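Local structure of NAD-dependent epimerase/dehydratase (Methanobrevibacter ruminantium, 6DNT) at residues A[61-66]-A[97-102]; A[104-109]-A[134-139]. The protein probably interconverts UDP-N-acetylglucosamine and its C4 epimer with the help of bound NAD, and also holds the bacterial cell-wall intermediate UDP-N-acetylmuramic acid. All blocks are in the same frame, centred on the assembly; numbering follows the deposited sequence. Where two conformers were deposited one is given.

Contact 1: residues A[61-66]-A[97-102]; sequences KVTIID and EKILKD. With NAD (nicotinamide-adenine-dinucleotide), chain B.
Ile99 lays its CG2 methyl against two side chains of strand 61-65, Ile65 and Thr63, and so joins the short helix 96-99 to a parallel strand of the Rossmann fold. The helix lies in the connection that leads from strand 84-87 to strand 105-108, and the area buried between the segments is modest, 118 Å². Ile65 and Ile99 meet tip to tip, with Ile65 CD1 4.0 Å from Ile99 CG2. Thr63 lies two residues back on the same face of the strand and brings its methyl rather than its hydroxyl: Thr63 CG2 is 4.2 Å from Ile99 CG2, the two side chains crossing obliquely. With CG1 of Ile99 anti to the carbonyl carbon (chi1 -63°), CG2 stands anti to the backbone N, where it meets both neighbours. Ile99 also rests on Ile87 of strand 84-87, which Thr63 touches as well, so the apolar patch spans adjacent strands. Ile65 further packs on Val40 of strand 38-42.

Just past the strand, Asp66 serves the cofactor. Its CG is anti to the backbone N (chi1 -162°), and the carboxylate takes one ribose hydroxyl on each oxygen. The amides Leu68 N and Leu45 N also bond to OD1 and OD2 respectively, so each oxygen has two partners. An acidic residue at this place is the classical Rossmann means of binding the adenosine ribose of NAD: O2B of NAD donates to Asp66 OD1 at 2.7 Å, and O3B of NAD donates to Asp66 OD2 at 2.7 Å.

Contact 2: residues A[104-109]-A[134-139]; sequences DYVFHL and LKLFIA. With NAD (nicotinamide-adenine-dinucleotide), chain B.
Leu136 and His108 bury the most surface here, joining helix 122-142 to strand 105-108 of the Rossmann sheet. Strand and helix segments run nearly antiparallel, with axes 10.8 Å apart, as in the beta-alpha-beta crossover that leads through this helix to the parallel strand 147-153. Leu136 sets one branch over a face of the imidazole: its CD2 methyl lies 3.6 Å from the centroid of the His108 ring and 24° off the ring normal, a CH-pi contact displaced toward the rim. The nearest ring atom is His108 CG, 3.4 Å from Leu136 CD2. CG of Leu136 is anti to the backbone N (chi1 180°), which helps send this branch out to the imidazole face, and the two side chains slide past one another in opposite directions.

The same leucine meets Val106 tip to tip, Val106 CG1 standing 4.0 Å from Leu136 CD2 and 4.1 Å from Leu136 CD1. Phe137 approaches the imidazole obliquely, its CE1 4.0 Å from His108 CD2; the planes of the His108 and Phe137 rings stand at 89°, with centroids 5.9 Å apart. The rotation of the buried imidazole is fixed at both nitrogens, ND1 bonding to Thr42 OG1 and NE2 to Ser133 OG, while Leu91, an NAD-binding residue, touches its side chain. Replacing His108 by an alanine would probably leave Thr42 and Ser133 without their shared partner and open a gap beneath the Leu136 methyl.

The helix covers the sheet with one side and contributes to the dimer interface with another, where Leu134, Lys135 and Ile138 pack on Asn126, Leu123 and Pro122 of the second subunit. At the strand's C-terminal end the backbone turns to the cofactor: O3D of NAD gives a weak hydrogen bond to Leu109 O, at 3.0 Å.

Contacts 1 and 2 pack different helices on strands of one Rossmann sheet, and strand 38-42 runs between their strands. Both are buried, but contact 1 has a partly exposed isoleucine on its helical side, whereas every touching residue of contact 2 is buried. The first is purely aliphatic across its segments; the second adds a polar imidazole and an aromatic ring. They meet directly at Leu100, whose CD2 packs 4.0 Å from Val106 CG2 and also against Ala139. Just past each strand, a residue reaches NAD, though by different chemistry: a carboxylate for the adenosine ribose at 61-66, a backbone carbonyl for the nicotinamide ribose at 104-109.

Contact 1: residues A[61-66]-A[97-102]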
ATOM      1  N   LYS A  61      -3.524  24.971  20.833  1.00 16.65           N
ATOM      2  CA  LYS A  61      -3.419  23.831  21.717  1.00 16.17           C
ATOM      3  C   LYS A  61      -2.834  22.682  20.903  1.00 15.43           C
ATOM      4  O   LYS A  61      -3.248  22.462  19.767  1.00 15.16           O
ATOM      5  CB  LYS A  61      -4.767  23.447  22.306  1.00 18.23           C
ATOM      6  CG  LYS A  61      -5.264  24.395  23.385  1.00 20.17           C
ATOM      7  CD  LYS A  61      -6.544  23.815  23.981  1.00 22.54           C
ATOM      8  CE  LYS A  61      -7.026  24.546  25.218  0.70 23.86           C
ATOM      9  NZ  LYS A  61      -8.348  23.995  25.623  0.70 25.34           N
ATOM     10  N   VAL A  62      -1.862  21.985  21.482  1.00 13.96           N
ATOM     11  CA  VAL A  62      -1.202  20.862  20.816  1.00 13.82           C
ATOM     12  C   VAL A  62      -1.173  19.659  21.736  1.00 13.65           C
ATOM     13  O   VAL A  62      -0.684  19.743  22.864  1.00 13.59           O
ATOM     14  CB  VAL A  62       0.247  21.196  20.421  1.00 13.69           C
ATOM     15  CG1 VAL A  62       0.895  20.011  19.707  1.00 13.96           C
ATOM     16  CG2 VAL A  62       0.286  22.421  19.526  1.00 13.79           C
ATOM     17  N   THR A  63      -1.665  18.532  21.230  1.00 13.05           N
ATOM     18  CA  THR A  63      -1.554  17.252  21.899  1.00 13.20           C
ATOM     19  C   THR A  63      -0.555  16.416  21.114  1.00 12.66           C
ATOM     20  O   THR A  63      -0.775  16.131  19.943  1.00 12.98           O
ATOM     21  CB  THR A  63      -2.900  16.522  21.948  1.00 14.11           C
ATOM     22  OG1 THR A  63      -3.801  17.256  22.796  1.00 14.80           O
ATOM     23  CG2 THR A  63      -2.757  15.123  22.486  1.00 14.37           C
ATOM     24  N   ILE A  64       0.537  16.057  21.767  1.00 12.05           N
ATOM     25  CA  ILE A  64       1.519  15.144  21.197  1.00 11.93           C
ATOM     26  C   ILE A  64       1.162  13.729  21.610  1.00 11.80           C
ATOM     27  O   ILE A  64       0.880  13.482  22.787  1.00 11.80           O
ATOM     28  CB  ILE A  64       2.934  15.482  21.685  1.00 12.05           C
ATOM     29  CG1 ILE A  64       3.367  16.835  21.120  1.00 12.08           C
ATOM     30  CG2 ILE A  64       3.925  14.372  21.311  1.00 12.14           C
ATOM     31  CD1 ILE A  64       4.704  17.299  21.679  1.00 12.55           C
ATOM     32  N   ILE A  65       1.193  12.787  20.657  1.00 11.46           N
ATOM     33  CA  ILE A  65       1.181  11.356  20.996  1.00 11.88           C
ATOM     34  C   ILE A  65       2.521  10.782  20.561  1.00 12.24           C
ATOM     35  O   ILE A  65       2.857  10.835  19.383  1.00 12.13           O
ATOM     36  CB  ILE A  65       0.034  10.572  20.313  1.00 12.12           C
ATOM     37  CG1 ILE A  65      -1.323  11.260  20.535  1.00 12.64           C
ATOM     38  CG2 ILE A  65       0.010   9.146  20.845  1.00 12.30           C
ATOM     39  CD1 ILE A  65      -2.452  10.708  19.684  1.00 12.50           C
ATOM     40  N   ASP A  66       3.286  10.242  21.503  1.00 12.54           N
ATOM     41  CA  ASP A  66       4.635   9.773  21.191  1.00 12.71           C
ATOM     42  C   ASP A  66       5.032   8.738  22.212  1.00 13.66           C
ATOM     43  O   ASP A  66       4.876   8.966  23.414  1.00 13.97           O
ATOM     44  CB  ASP A  66       5.597  10.961  21.210  1.00 12.64           C
ATOM     45  CG  ASP A  66       6.896  10.683  20.485  1.00 12.39           C
ATOM     46  OD1 ASP A  66       7.614   9.759  20.879  1.00 11.94           O
ATOM     47  OD2 ASP A  66       7.194  11.416  19.521  1.00 13.08           O
ATOM     48  N   GLU A  97      -9.876   7.352  19.103  0.80 18.95           N
ATOM     49  CA  GLU A  97     -11.252   7.812  18.901  0.80 20.55           C
ATOM     50  C   GLU A  97     -11.571   8.921  19.910  0.80 20.74           C
ATOM     51  O   GLU A  97     -12.122   9.956  19.534  0.80 22.28           O
ATOM     52  CB  GLU A  97     -12.272   6.672  19.021  0.80 21.92           C
ATOM     53  CG  GLU A  97     -12.070   5.476  18.087  0.80 23.02           C
ATOM     54  CD  GLU A  97     -12.346   5.728  16.607  0.80 24.00           C
ATOM     55  OE1 GLU A  97     -11.824   4.930  15.786  0.80 24.14           O
ATOM     56  OE2 GLU A  97     -13.093   6.672  16.258  0.80 24.71           O
ATOM     57  N   LYS A  98     -11.168   8.721  21.167  1.00 20.47           N
ATOM     58  CA  LYS A  98     -11.366   9.726  22.235  1.00 21.10           C
ATOM     59  C   LYS A  98     -10.437  10.937  22.114  1.00 19.90           C
ATOM     60  O   LYS A  98     -10.879  12.079  22.202  1.00 20.81           O
ATOM     61  CB  LYS A  98     -11.166   9.048  23.595  1.00 22.49           C
ATOM     62  CG  LYS A  98     -11.486   9.893  24.816  1.00 24.41           C
ATOM     63  CD  LYS A  98     -11.046   9.173  26.087  0.50 24.56           C
ATOM     64  CE  LYS A  98     -11.301  10.010  27.326  0.50 25.02           C
ATOM     65  NZ  LYS A  98     -12.754  10.125  27.619  0.50 25.26           N
ATOM     66  N   ILE A  99      -9.150  10.696  21.883  1.00 19.06           N
ATOM     67  CA  ILE A  99      -8.164  11.781  21.806  1.00 17.34           C
ATOM     68  C   ILE A  99      -8.477  12.758  20.668  1.00 17.30           C
ATOM     69  O   ILE A  99      -8.317  13.964  20.819  1.00 17.61           O
ATOM     70  CB  ILE A  99      -6.720  11.228  21.676  1.00 16.59           C
ATOM     71  CG1 ILE A  99      -6.333  10.413  22.919  1.00 16.51           C
ATOM     72  CG2 ILE A  99      -5.698  12.351  21.459  1.00 16.20           C
ATOM     73  CD1 ILE A  99      -5.220   9.416  22.674  1.00 16.99           C
ATOM     74  N   LEU A 100      -8.972  12.245  19.542  1.00 17.01           N
ATOM     75  CA  LEU A 100      -9.241  13.103  18.395  1.00 17.74           C
ATOM     76  C   LEU A 100     -10.591  13.838  18.435  1.00 18.46           C
ATOM     77  O   LEU A 100     -10.867  14.628  17.532  1.00 17.56           O
ATOM     78  CB  LEU A 100      -9.080  12.328  17.080  1.00 17.43           C
ATOM     79  CG  LEU A 100      -7.659  12.290  16.506  1.00 17.44           C
ATOM     80  CD1 LEU A 100      -6.630  11.753  17.490  1.00 17.98           C
ATOM     81  CD2 LEU A 100      -7.691  11.450  15.241  1.00 17.51           C
ATOM     82  N   LYS A 101     -11.414  13.613  19.465  1.00 20.79           N
ATOM     83  CA  LYS A 101     -12.691  14.344  19.593  1.00 22.82           C
ATOM     84  C   LYS A 101     -12.406  15.836  19.699  1.00 23.47           C
ATOM     85  O   LYS A 101     -11.557  16.249  20.481  1.00 23.26           O
ATOM     86  CB  LYS A 101     -13.486  13.880  20.822  1.00 25.44           C
ATOM     87  CG  LYS A 101     -14.886  14.487  20.926  1.00 26.99           C
ATOM     88  CD  LYS A 101     -15.600  14.079  22.215  1.00 28.69           C
ATOM     89  CE  LYS A 101     -15.589  15.175  23.273  0.50 28.55           C
ATOM     90  NZ  LYS A 101     -16.267  14.730  24.524  0.50 28.53           N
ATOM     91  N   ASP A 102     -13.081  16.628  18.876  1.00 25.11           N
ATOM     92  CA  ASP A 102     -12.954  18.093  18.889  1.00 26.27           C
ATOM     93  C   ASP A 102     -11.557  18.636  18.529  1.00 24.76           C
ATOM     94  O   ASP A 102     -11.242  19.794  18.814  1.00 25.39           O
ATOM     95  CB  ASP A 102     -13.431  18.678  20.237  1.00 29.22           C
ATOM     96  CG  ASP A 102     -14.889  18.329  20.555  1.00 31.91           C
ATOM     97  OD1 ASP A 102     -15.746  18.386  19.643  1.00 35.24           O
ATOM     98  OD2 ASP A 102     -15.173  18.008  21.727  1.00 35.80           O
TER
HETATM   99  PA  NAD B 401      11.855  10.378  14.402  1.00 10.97           P
HETATM  100  O1A NAD B 401      12.721  11.451  14.991  1.00 10.85           O
HETATM  101  O2A NAD B 401      12.166   8.958  14.720  1.00 11.10           O
HETATM  102  O5B NAD B 401      10.344  10.732  14.841  1.00 11.24           O
HETATM  103  C5B NAD B 401       9.340   9.724  14.939  1.00 11.34           C
HETATM  104  C4B NAD B 401       8.665   9.939  16.278  1.00 11.01           C
HETATM  105  O4B NAD B 401       7.571   9.025  16.380  1.00 11.22           O
HETATM  106  C3B NAD B 401       9.584   9.653  17.460  1.00 11.11           C
HETATM  107  O3B NAD B 401       9.499  10.735  18.377  1.00 11.15           O
HETATM  108  C2B NAD B 401       9.094   8.335  18.037  1.00 11.06           C
HETATM  109  O2B NAD B 401       9.265   8.171  19.455  1.00 11.33           O
HETATM  110  C1B NAD B 401       7.634   8.340  17.627  1.00 10.92           C
HETATM  111  N9A NAD B 401       7.017   7.030  17.378  1.00 11.60           N
HETATM  112  C8A NAD B 401       7.472   6.042  16.568  1.00 11.47           C
HETATM  113  N7A NAD B 401       6.598   5.006  16.534  1.00 12.16           N
HETATM  114  C5A NAD B 401       5.538   5.361  17.310  1.00 12.17           C
HETATM  115  C6A NAD B 401       4.264   4.741  17.706  1.00 12.77           C
HETATM  116  N6A NAD B 401       3.941   3.520  17.252  1.00 13.25           N
HETATM  117  N1A NAD B 401       3.444   5.451  18.543  1.00 12.26           N
HETATM  118  C2A NAD B 401       3.771   6.674  18.997  1.00 11.98           C
HETATM  119  N3A NAD B 401       4.924   7.306  18.673  1.00 11.69           N
HETATM  120  C4A NAD B 401       5.816   6.688  17.846  1.00 11.80           C
HETATM  121  O3  NAD B 401      11.798  10.540  12.801  1.00 10.71           O
HETATM  122  PN  NAD B 401      11.705  11.855  11.923  1.00 10.65           P
HETATM  123  O1N NAD B 401      11.256  13.042  12.722  1.00 10.76           O
HETATM  124  O2N NAD B 401      12.949  11.959  11.082  1.00 11.55           O
HETATM  125  O5D NAD B 401      10.532  11.403  10.930  1.00 10.63           O
HETATM  126  C5D NAD B 401       9.216  11.942  11.092  1.00 10.59           C
HETATM  127  C4D NAD B 401       8.365  11.464   9.917  1.00 10.70           C
HETATM  128  O4D NAD B 401       8.924  11.962   8.699  1.00 10.80           O
HETATM  129  C3D NAD B 401       8.311   9.946   9.796  1.00 10.94           C
HETATM  130  O3D NAD B 401       7.007   9.522   9.358  1.00 10.88           O
HETATM  131  C2D NAD B 401       9.343   9.653   8.735  1.00 11.35           C
HETATM  132  O2D NAD B 401       9.103   8.410   8.088  1.00 12.39           O
HETATM  133  C1D NAD B 401       9.183  10.852   7.828  1.00 11.27           C
HETATM  134  N1N NAD B 401      10.343  11.157   6.983  1.00 11.82           N
HETATM  135  C2N NAD B 401      11.502  11.584   7.514  1.00 11.77           C
HETATM  136  C3N NAD B 401      12.588  11.888   6.699  1.00 12.01           C
HETATM  137  C7N NAD B 401      13.921  12.359   7.233  1.00 12.13           C
HETATM  138  O7N NAD B 401      14.814  12.605   6.430  1.00 12.23           O
HETATM  139  N7N NAD B 401      14.150  12.476   8.538  1.00 11.76           N
HETATM  140  C4N NAD B 401      12.428  11.749   5.318  1.00 12.63           C
HETATM  141  C5N NAD B 401      11.230  11.297   4.790  1.00 12.48           C
HETATM  142  C6N NAD B 401      10.196  10.992   5.652  1.00 12.42           C

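Contact 2: residues A[104-109]-A[134-139]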
ATOM      1  N   ASP A 104      -8.933  19.800  15.474  1.00 19.38           N
ATOM      2  CA  ASP A 104      -9.058  20.400  14.143  1.00 18.86           C
ATOM      3  C   ASP A 104      -8.198  19.684  13.094  1.00 18.25           C
ATOM      4  O   ASP A 104      -8.687  19.313  12.029  1.00 18.32           O
ATOM      5  CB  ASP A 104      -8.652  21.867  14.188  1.00 20.70           C
ATOM      6  CG  ASP A 104      -9.556  22.696  15.089  1.00 21.81           C
ATOM      7  OD1 ASP A 104     -10.763  22.787  14.795  1.00 24.55           O
ATOM      8  OD2 ASP A 104      -9.066  23.228  16.103  1.00 23.09           O
ATOM      9  N   TYR A 105      -6.911  19.516  13.395  1.00 16.32           N
ATOM     10  CA  TYR A 105      -5.946  18.961  12.444  1.00 15.93           C
ATOM     11  C   TYR A 105      -5.105  17.892  13.113  1.00 14.22           C
ATOM     12  O   TYR A 105      -4.873  17.950  14.323  1.00 13.94           O
ATOM     13  CB  TYR A 105      -5.005  20.044  11.927  1.00 17.37           C
ATOM     14  CG  TYR A 105      -5.695  21.194  11.263  1.00 19.28           C
ATOM     15  CD1 TYR A 105      -6.437  21.006  10.105  1.00 20.84           C
ATOM     16  CD2 TYR A 105      -5.608  22.485  11.790  1.00 21.90           C
ATOM     17  CE1 TYR A 105      -7.077  22.065   9.484  1.00 22.32           C
ATOM     18  CE2 TYR A 105      -6.251  23.549  11.178  1.00 23.56           C
ATOM     19  CZ  TYR A 105      -6.989  23.330  10.031  1.00 24.10           C
ATOM     20  OH  TYR A 105      -7.626  24.385   9.426  1.00 27.02           O
ATOM     21  N   VAL A 106      -4.664  16.921  12.314  1.00 12.92           N
ATOM     22  CA  VAL A 106      -3.788  15.859  12.765  1.00 12.21           C
ATOM     23  C   VAL A 106      -2.565  15.812  11.858  1.00 11.81           C
ATOM     24  O   VAL A 106      -2.684  15.666  10.651  1.00 11.96           O
ATOM     25  CB  VAL A 106      -4.496  14.491  12.754  1.00 12.05           C
ATOM     26  CG1 VAL A 106      -3.531  13.374  13.121  1.00 12.35           C
ATOM     27  CG2 VAL A 106      -5.693  14.517  13.702  1.00 12.35           C
ATOM     28  N   PHE A 107      -1.394  15.958  12.467  1.00 11.44           N
ATOM     29  CA  PHE A 107      -0.109  15.860  11.759  1.00 11.35           C
ATOM     30  C   PHE A 107       0.458  14.508  12.138  1.00 11.17           C
ATOM     31  O   PHE A 107       0.759  14.273  13.316  1.00 11.76           O
ATOM     32  CB  PHE A 107       0.836  16.968  12.183  1.00 11.63           C
ATOM     33  CG  PHE A 107       0.328  18.341  11.878  1.00 11.56           C
ATOM     34  CD1 PHE A 107      -0.474  19.009  12.810  1.00 12.03           C
ATOM     35  CD2 PHE A 107       0.626  18.971  10.676  1.00 11.90           C
ATOM     36  CE1 PHE A 107      -0.958  20.280  12.545  1.00 12.00           C
ATOM     37  CE2 PHE A 107       0.140  20.244  10.413  1.00 12.20           C
ATOM     38  CZ  PHE A 107      -0.662  20.883  11.342  1.00 12.23           C
ATOM     39  N   HIS A 108       0.565  13.599  11.171  1.00 10.30           N
ATOM     40  CA  HIS A 108       0.985  12.247  11.475  1.00 10.32           C
ATOM     41  C   HIS A 108       2.445  12.035  11.075  1.00 10.46           C
ATOM     42  O   HIS A 108       2.744  11.760   9.915  1.00 10.37           O
ATOM     43  CB  HIS A 108       0.064  11.230  10.800  1.00 10.18           C
ATOM     44  CG  HIS A 108       0.434   9.814  11.058  1.00 10.03           C
ATOM     45  ND1 HIS A 108       0.933   9.376  12.264  1.00  9.93           N
ATOM     46  CD2 HIS A 108       0.351   8.716  10.267  1.00 10.33           C
ATOM     47  CE1 HIS A 108       1.164   8.082  12.197  1.00 10.22           C
ATOM     48  NE2 HIS A 108       0.814   7.657  10.998  1.00 10.25           N
ATOM     49  N   LEU A 109       3.333  12.165  12.055  1.00 10.49           N
ATOM     50  CA  LEU A 109       4.782  11.931  11.855  1.00 11.08           C
ATOM     51  C   LEU A 109       5.297  10.687  12.543  1.00 11.51           C
ATOM     52  O   LEU A 109       6.407  10.255  12.236  1.00 12.13           O
ATOM     53  CB  LEU A 109       5.595  13.138  12.327  1.00 11.30           C
ATOM     54  CG  LEU A 109       5.204  14.436  11.632  1.00 11.44           C
ATOM     55  CD1 LEU A 109       4.408  15.340  12.566  1.00 11.75           C
ATOM     56  CD2 LEU A 109       6.438  15.166  11.110  1.00 11.59           C
ATOM     57  N   LEU A 134      -3.413   3.412  10.061  1.00 10.53           N
ATOM     58  CA  LEU A 134      -4.812   3.134   9.731  1.00 11.14           C
ATOM     59  C   LEU A 134      -5.713   3.389  10.923  1.00 11.54           C
ATOM     60  O   LEU A 134      -6.798   3.991  10.774  1.00 11.59           O
ATOM     61  CB  LEU A 134      -4.982   1.699   9.235  1.00 11.32           C
ATOM     62  CG  LEU A 134      -6.404   1.322   8.838  1.00 11.76           C
ATOM     63  CD1 LEU A 134      -6.881   2.162   7.671  1.00 11.97           C
ATOM     64  CD2 LEU A 134      -6.461  -0.150   8.490  1.00 11.97           C
ATOM     65  N   LYS A 135      -5.284   2.950  12.099  1.00 11.50           N
ATOM     66  CA  LYS A 135      -6.076   3.218  13.314  1.00 12.72           C
ATOM     67  C   LYS A 135      -6.278   4.712  13.509  1.00 11.80           C
ATOM     68  O   LYS A 135      -7.372   5.159  13.880  1.00 11.30           O
ATOM     69  CB  LYS A 135      -5.437   2.600  14.563  1.00 14.07           C
ATOM     70  CG  LYS A 135      -5.581   1.097  14.660  1.00 16.43           C
ATOM     71  CD  LYS A 135      -5.059   0.603  16.004  1.00 19.17           C
ATOM     72  CE  LYS A 135      -5.357  -0.867  16.258  0.70 20.26           C
ATOM     73  NZ  LYS A 135      -4.914  -1.278  17.629  0.70 21.29           N
ATOM     74  N   LEU A 136      -5.238   5.494  13.235  1.00 11.11           N
ATOM     75  CA  LEU A 136      -5.337   6.933  13.332  1.00 10.95           C
ATOM     76  C   LEU A 136      -6.314   7.505  12.304  1.00 10.84           C
ATOM     77  O   LEU A 136      -7.164   8.347  12.630  1.00 11.26           O
ATOM     78  CB  LEU A 136      -3.950   7.588  13.201  1.00 11.21           C
ATOM     79  CG  LEU A 136      -3.876   9.113  13.271  1.00 11.73           C
ATOM     80  CD1 LEU A 136      -4.183   9.615  14.672  1.00 11.95           C
ATOM     81  CD2 LEU A 136      -2.497   9.574  12.787  1.00 11.81           C
ATOM     82  N   PHE A 137      -6.207   7.038  11.061  1.00 10.55           N
ATOM     83  CA  PHE A 137      -7.050   7.550   9.991  1.00 10.71           C
ATOM     84  C   PHE A 137      -8.530   7.212  10.237  1.00 11.10           C
ATOM     85  O   PHE A 137      -9.411   8.014   9.892  1.00 11.47           O
ATOM     86  CB  PHE A 137      -6.619   7.027   8.618  1.00 10.73           C
ATOM     87  CG  PHE A 137      -5.187   7.350   8.227  1.00 10.98           C
ATOM     88  CD1 PHE A 137      -4.459   8.384   8.815  1.00 11.19           C
ATOM     89  CD2 PHE A 137      -4.571   6.591   7.229  1.00 10.91           C
ATOM     90  CE1 PHE A 137      -3.148   8.625   8.419  1.00 11.35           C
ATOM     91  CE2 PHE A 137      -3.277   6.849   6.823  1.00 11.64           C
ATOM     92  CZ  PHE A 137      -2.569   7.869   7.417  1.00 11.17           C
ATOM     93  N   ILE A 138      -8.795   6.049  10.837  1.00 11.02           N
ATOM     94  CA  ILE A 138     -10.172   5.673  11.210  1.00 11.68           C
ATOM     95  C   ILE A 138     -10.713   6.651  12.256  1.00 12.18           C
ATOM     96  O   ILE A 138     -11.816   7.184  12.123  1.00 12.64           O
ATOM     97  CB  ILE A 138     -10.238   4.215  11.715  1.00 11.74           C
ATOM     98  CG1 ILE A 138      -9.977   3.241  10.551  1.00 11.58           C
ATOM     99  CG2 ILE A 138     -11.596   3.928  12.356  1.00 12.09           C
ATOM    100  CD1 ILE A 138      -9.622   1.829  10.994  1.00 11.96           C
ATOM    101  N   ALA A 139      -9.913   6.915  13.281  1.00 12.58           N
ATOM    102  CA  ALA A 139     -10.293   7.911  14.279  1.00 13.09           C
ATOM    103  C   ALA A 139     -10.434   9.315  13.681  1.00 13.27           C
ATOM    104  O   ALA A 139     -11.268  10.083  14.149  1.00 14.02           O
ATOM    105  CB  ALA A 139      -9.303   7.914  15.428  1.00 13.24           C
TER
HETATM  106  PA  NAD B 401      11.855  10.378  14.402  1.00 10.97           P
HETATM  107  O1A NAD B 401      12.721  11.451  14.991  1.00 10.85           O
HETATM  108  O2A NAD B 401      12.166   8.958  14.720  1.00 11.10           O
HETATM  109  O5B NAD B 401      10.344  10.732  14.841  1.00 11.24           O
HETATM  110  C5B NAD B 401       9.340   9.724  14.939  1.00 11.34           C
HETATM  111  C4B NAD B 401       8.665   9.939  16.278  1.00 11.01           C
HETATM  112  O4B NAD B 401       7.571   9.025  16.380  1.00 11.22           O
HETATM  113  C3B NAD B 401       9.584   9.653  17.460  1.00 11.11           C
HETATM  114  O3B NAD B 401       9.499  10.735  18.377  1.00 11.15           O
HETATM  115  C2B NAD B 401       9.094   8.335  18.037  1.00 11.06           C
HETATM  116  O2B NAD B 401       9.265   8.171  19.455  1.00 11.33           O
HETATM  117  C1B NAD B 401       7.634   8.340  17.627  1.00 10.92           C
HETATM  118  N9A NAD B 401       7.017   7.030  17.378  1.00 11.60           N
HETATM  119  C8A NAD B 401       7.472   6.042  16.568  1.00 11.47           C
HETATM  120  N7A NAD B 401       6.598   5.006  16.534  1.00 12.16           N
HETATM  121  C5A NAD B 401       5.538   5.361  17.310  1.00 12.17           C
HETATM  122  C6A NAD B 401       4.264   4.741  17.706  1.00 12.77           C
HETATM  123  N6A NAD B 401       3.941   3.520  17.252  1.00 13.25           N
HETATM  124  N1A NAD B 401       3.444   5.451  18.543  1.00 12.26           N
HETATM  125  C2A NAD B 401       3.771   6.674  18.997  1.00 11.98           C
HETATM  126  N3A NAD B 401       4.924   7.306  18.673  1.00 11.69           N
HETATM  127  C4A NAD B 401       5.816   6.688  17.846  1.00 11.80           C
HETATM  128  O3  NAD B 401      11.798  10.540  12.801  1.00 10.71           O
HETATM  129  PN  NAD B 401      11.705  11.855  11.923  1.00 10.65           P
HETATM  130  O1N NAD B 401      11.256  13.042  12.722  1.00 10.76           O
HETATM  131  O2N NAD B 401      12.949  11.959  11.082  1.00 11.55           O
HETATM  132  O5D NAD B 401      10.532  11.403  10.930  1.00 10.63           O
HETATM  133  C5D NAD B 401       9.216  11.942  11.092  1.00 10.59           C
HETATM  134  C4D NAD B 401       8.365  11.464   9.917  1.00 10.70           C
HETATM  135  O4D NAD B 401       8.924  11.962   8.699  1.00 10.80           O
HETATM  136  C3D NAD B 401       8.311   9.946   9.796  1.00 10.94           C
HETATM  137  O3D NAD B 401       7.007   9.522   9.358  1.00 10.88           O
HETATM  138  C2D NAD B 401       9.343   9.653   8.735  1.00 11.35           C
HETATM  139  O2D NAD B 401       9.103   8.410   8.088  1.00 12.39           O
HETATM  140  C1D NAD B 401       9.183  10.852   7.828  1.00 11.27           C
HETATM  141  N1N NAD B 401      10.343  11.157   6.983  1.00 11.82           N
HETATM  142  C2N NAD B 401      11.502  11.584   7.514  1.00 11.77           C
HETATM  143  C3N NAD B 401      12.588  11.888   6.699  1.00 12.01           C
HETATM  144  C7N NAD B 401      13.921  12.359   7.233  1.00 12.13           C
HETATM  145  O7N NAD B 401      14.814  12.605   6.430  1.00 12.23           O
HETATM  146  N7N NAD B 401      14.150  12.476   8.538  1.00 11.76           N
HETATM  147  C4N NAD B 401      12.428  11.749   5.318  1.00 12.63           C
HETATM  148  C5N NAD B 401      11.230  11.297   4.790  1.00 12.48           C
HETATM  149  C6N NAD B 401      10.196  10.992   5.652  1.00 12.42           C